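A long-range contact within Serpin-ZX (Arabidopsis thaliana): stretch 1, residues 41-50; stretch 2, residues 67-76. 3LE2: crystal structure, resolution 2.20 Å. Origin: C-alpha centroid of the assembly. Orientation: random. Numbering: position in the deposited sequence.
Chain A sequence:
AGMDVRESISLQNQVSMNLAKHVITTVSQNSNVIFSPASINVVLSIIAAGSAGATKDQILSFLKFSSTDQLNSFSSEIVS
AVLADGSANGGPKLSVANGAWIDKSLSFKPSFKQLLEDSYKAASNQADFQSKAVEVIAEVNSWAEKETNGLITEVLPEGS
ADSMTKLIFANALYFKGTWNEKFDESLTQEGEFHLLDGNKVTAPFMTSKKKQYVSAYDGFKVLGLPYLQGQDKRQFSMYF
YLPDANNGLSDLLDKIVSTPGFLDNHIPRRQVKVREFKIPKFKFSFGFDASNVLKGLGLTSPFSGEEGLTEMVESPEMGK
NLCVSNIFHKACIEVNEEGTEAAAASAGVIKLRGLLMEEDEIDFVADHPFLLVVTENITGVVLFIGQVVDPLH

Stretch 1 (41-50) NVVLSIIAAG
Stretch 2, residues 67-76: STDQLNSFSS

The two stretches lie in helices, the first already under way at Asn-41 and the second starting at Thr-68 and running on past Ser-76, that pack at 143° between their N-to-C directions, roughly antiparallel, with axes 9.6 Å apart at closest approach. The register pairs Val-42 with Ser-75 (CA to CA 6.8 Å), Ser-45 with Leu-71 (6.0 Å) and Ala-49 with Thr-68 (5.8 Å). No direct hydrogen bond crosses the contact.

Leu-71 (chi1 m, chi2 t) points toward the first helix and spans two of its residues: its CD1 lies 3.9 Å from Ala-48 CB, its CD2 3.6 Å from Ser-45 OG. Ser-45 also points toward its partner helix, yet its m rotamer turns the hydroxyl back to its own backbone, where OG donates to Asn-41 O at 2.8 Å. With its proton so used, OG accepts from a water at 3.0 Å; the same water donates to Leu-71 O at 2.9 Å, bridging the helices.

Thr-68, chi1 p at 40°, brings CG2 to 3.7 Å from Ala-48 O and 4.0 Å from Ala-49 CA. Just before it, Ser-67 (phi/psi -138/161, chi1 p) caps the second helix, its OG accepting from Gln-70 N at 3.1 Å. At the other end, Val-42 (t) places CG2 4.1 Å from OG of Ser-75 (t), a looser contact.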

# COMPACT_ATOMS: atom_id res chain seq x y z
N ASN A 41 5.84 6.28 -2.68
CA ASN A 41 5.84 7.61 -3.29
C ASN A 41 6.39 8.67 -2.34
O ASN A 41 6.96 9.67 -2.79
CB ASN A 41 4.45 7.99 -3.82
CG ASN A 41 4.07 7.19 -5.06
OD1 ASN A 41 4.91 6.47 -5.62
ND2 ASN A 41 2.83 7.31 -5.49
N VAL A 42 6.22 8.43 -1.04
CA VAL A 42 6.87 9.26 -0.01
C VAL A 42 8.40 9.17 -0.09
O VAL A 42 9.09 10.18 0.03
CB VAL A 42 6.43 8.85 1.40
CG1 VAL A 42 7.43 9.36 2.44
CG2 VAL A 42 5.02 9.36 1.70
N VAL A 43 8.93 7.97 -0.30
CA VAL A 43 10.37 7.81 -0.50
C VAL A 43 10.86 8.51 -1.77
O VAL A 43 11.86 9.24 -1.74
CB VAL A 43 10.78 6.32 -0.55
CG1 VAL A 43 12.28 6.21 -0.79
CG2 VAL A 43 10.41 5.63 0.74
N LEU A 44 10.15 8.29 -2.88
CA LEU A 44 10.51 8.91 -4.15
C LEU A 44 10.47 10.44 -4.08
O LEU A 44 11.30 11.12 -4.68
CB LEU A 44 9.64 8.38 -5.29
CG LEU A 44 9.82 6.89 -5.59
CD1 LEU A 44 8.79 6.39 -6.59
CD2 LEU A 44 11.24 6.59 -6.10
N SER A 45 9.52 10.98 -3.31
CA SER A 45 9.47 12.43 -3.04
C SER A 45 10.71 12.91 -2.27
O SER A 45 11.27 13.96 -2.58
CB SER A 45 8.21 12.79 -2.27
OG SER A 45 7.03 12.44 -2.98
N ILE A 46 11.13 12.14 -1.27
CA ILE A 46 12.36 12.42 -0.55
C ILE A 46 13.59 12.41 -1.48
O ILE A 46 14.46 13.26 -1.39
CB ILE A 46 12.55 11.42 0.60
CG1 ILE A 46 11.48 11.66 1.66
CG2 ILE A 46 13.93 11.57 1.21
CD1 ILE A 46 11.44 10.62 2.75
N ILE A 47 13.63 11.45 -2.40
CA ILE A 47 14.74 11.35 -3.33
C ILE A 47 14.74 12.50 -4.34
O ILE A 47 15.79 13.04 -4.69
CB ILE A 47 14.69 10.03 -4.10
CG1 ILE A 47 14.86 8.86 -3.13
CG2 ILE A 47 15.75 10.01 -5.19
CD1 ILE A 47 14.55 7.51 -3.75
N ALA A 48 13.56 12.85 -4.82
CA ALA A 48 13.46 13.95 -5.76
C ALA A 48 14.05 15.20 -5.11
O ALA A 48 14.76 15.97 -5.76
CB ALA A 48 12.01 14.18 -6.18
N ALA A 49 13.75 15.38 -3.83
CA ALA A 49 14.12 16.59 -3.11
C ALA A 49 15.64 16.73 -2.96
O ALA A 49 16.15 17.84 -2.79
CB ALA A 49 13.45 16.61 -1.75
N GLY A 50 16.35 15.62 -3.02
CA GLY A 50 17.80 15.63 -2.91
C GLY A 50 18.49 15.52 -4.26
O GLY A 50 19.67 15.24 -4.34
N SER A 67 6.68 20.19 -9.34
CA SER A 67 7.88 20.61 -8.60
C SER A 67 8.10 19.85 -7.30
O SER A 67 7.17 19.24 -6.75
CB SER A 67 7.83 22.12 -8.30
OG SER A 67 6.91 22.41 -7.27
N THR A 68 9.33 19.92 -6.81
CA THR A 68 9.67 19.35 -5.51
C THR A 68 8.85 20.00 -4.40
O THR A 68 8.52 19.36 -3.40
CB THR A 68 11.16 19.51 -5.20
OG1 THR A 68 11.59 20.80 -5.63
CG2 THR A 68 11.97 18.45 -5.92
N ASP A 69 8.53 21.28 -4.57
CA ASP A 69 7.68 21.97 -3.61
C ASP A 69 6.29 21.36 -3.55
O ASP A 69 5.73 21.17 -2.47
CB ASP A 69 7.60 23.46 -3.94
CG ASP A 69 8.82 24.23 -3.46
OD1 ASP A 69 9.75 23.60 -2.91
OD2 ASP A 69 8.84 25.47 -3.62
N GLN A 70 5.73 21.06 -4.72
CA GLN A 70 4.43 20.41 -4.78
C GLN A 70 4.50 19.06 -4.09
O GLN A 70 3.64 18.73 -3.27
CB GLN A 70 3.96 20.24 -6.23
CG GLN A 70 3.39 21.49 -6.90
CD GLN A 70 2.63 21.16 -8.18
OE1 GLN A 70 3.14 21.37 -9.29
NE2 GLN A 70 1.42 20.62 -8.03
N LEU A 71 5.52 18.27 -4.40
CA LEU A 71 5.65 16.98 -3.73
C LEU A 71 5.70 17.17 -2.23
O LEU A 71 4.91 16.55 -1.50
CB LEU A 71 6.89 16.24 -4.18
CG LEU A 71 6.80 15.61 -5.56
CD1 LEU A 71 8.17 15.02 -5.96
CD2 LEU A 71 5.70 14.56 -5.58
N ASN A 72 6.61 18.02 -1.77
CA ASN A 72 6.84 18.24 -0.34
C ASN A 72 5.54 18.52 0.41
O ASN A 72 5.28 17.92 1.46
CB ASN A 72 7.84 19.38 -0.11
CG ASN A 72 9.27 19.02 -0.54
OD1 ASN A 72 9.61 17.84 -0.71
ND2 ASN A 72 10.11 20.04 -0.70
N SER A 73 4.72 19.40 -0.15
CA SER A 73 3.46 19.82 0.45
C SER A 73 2.41 18.73 0.42
O SER A 73 1.68 18.54 1.38
CB SER A 73 2.90 21.04 -0.30
OG SER A 73 3.85 22.08 -0.38
N PHE A 74 2.30 18.06 -0.72
CA PHE A 74 1.32 16.98 -0.86
C PHE A 74 1.61 15.95 0.23
O PHE A 74 0.70 15.40 0.85
CB PHE A 74 1.41 16.37 -2.26
CG PHE A 74 0.58 15.12 -2.43
CD1 PHE A 74 -0.79 15.17 -2.44
CD2 PHE A 74 1.20 13.89 -2.61
CE1 PHE A 74 -1.55 14.02 -2.62
CE2 PHE A 74 0.45 12.74 -2.78
CZ PHE A 74 -0.93 12.80 -2.79
N SER A 75 2.89 15.72 0.48
CA SER A 75 3.28 14.79 1.52
C SER A 75 2.84 15.27 2.91
O SER A 75 2.10 14.57 3.60
CB SER A 75 4.78 14.55 1.49
OG SER A 75 5.10 13.39 2.22
N SER A 76 3.27 16.46 3.30
CA SER A 76 3.02 16.93 4.66
C SER A 76 1.58 17.34 4.93
O SER A 76 1.08 17.21 6.05
CB SER A 76 3.96 18.09 5.01
OG SER A 76 3.84 19.14 4.07
O HOH W 1 4.47 13.72 -1.98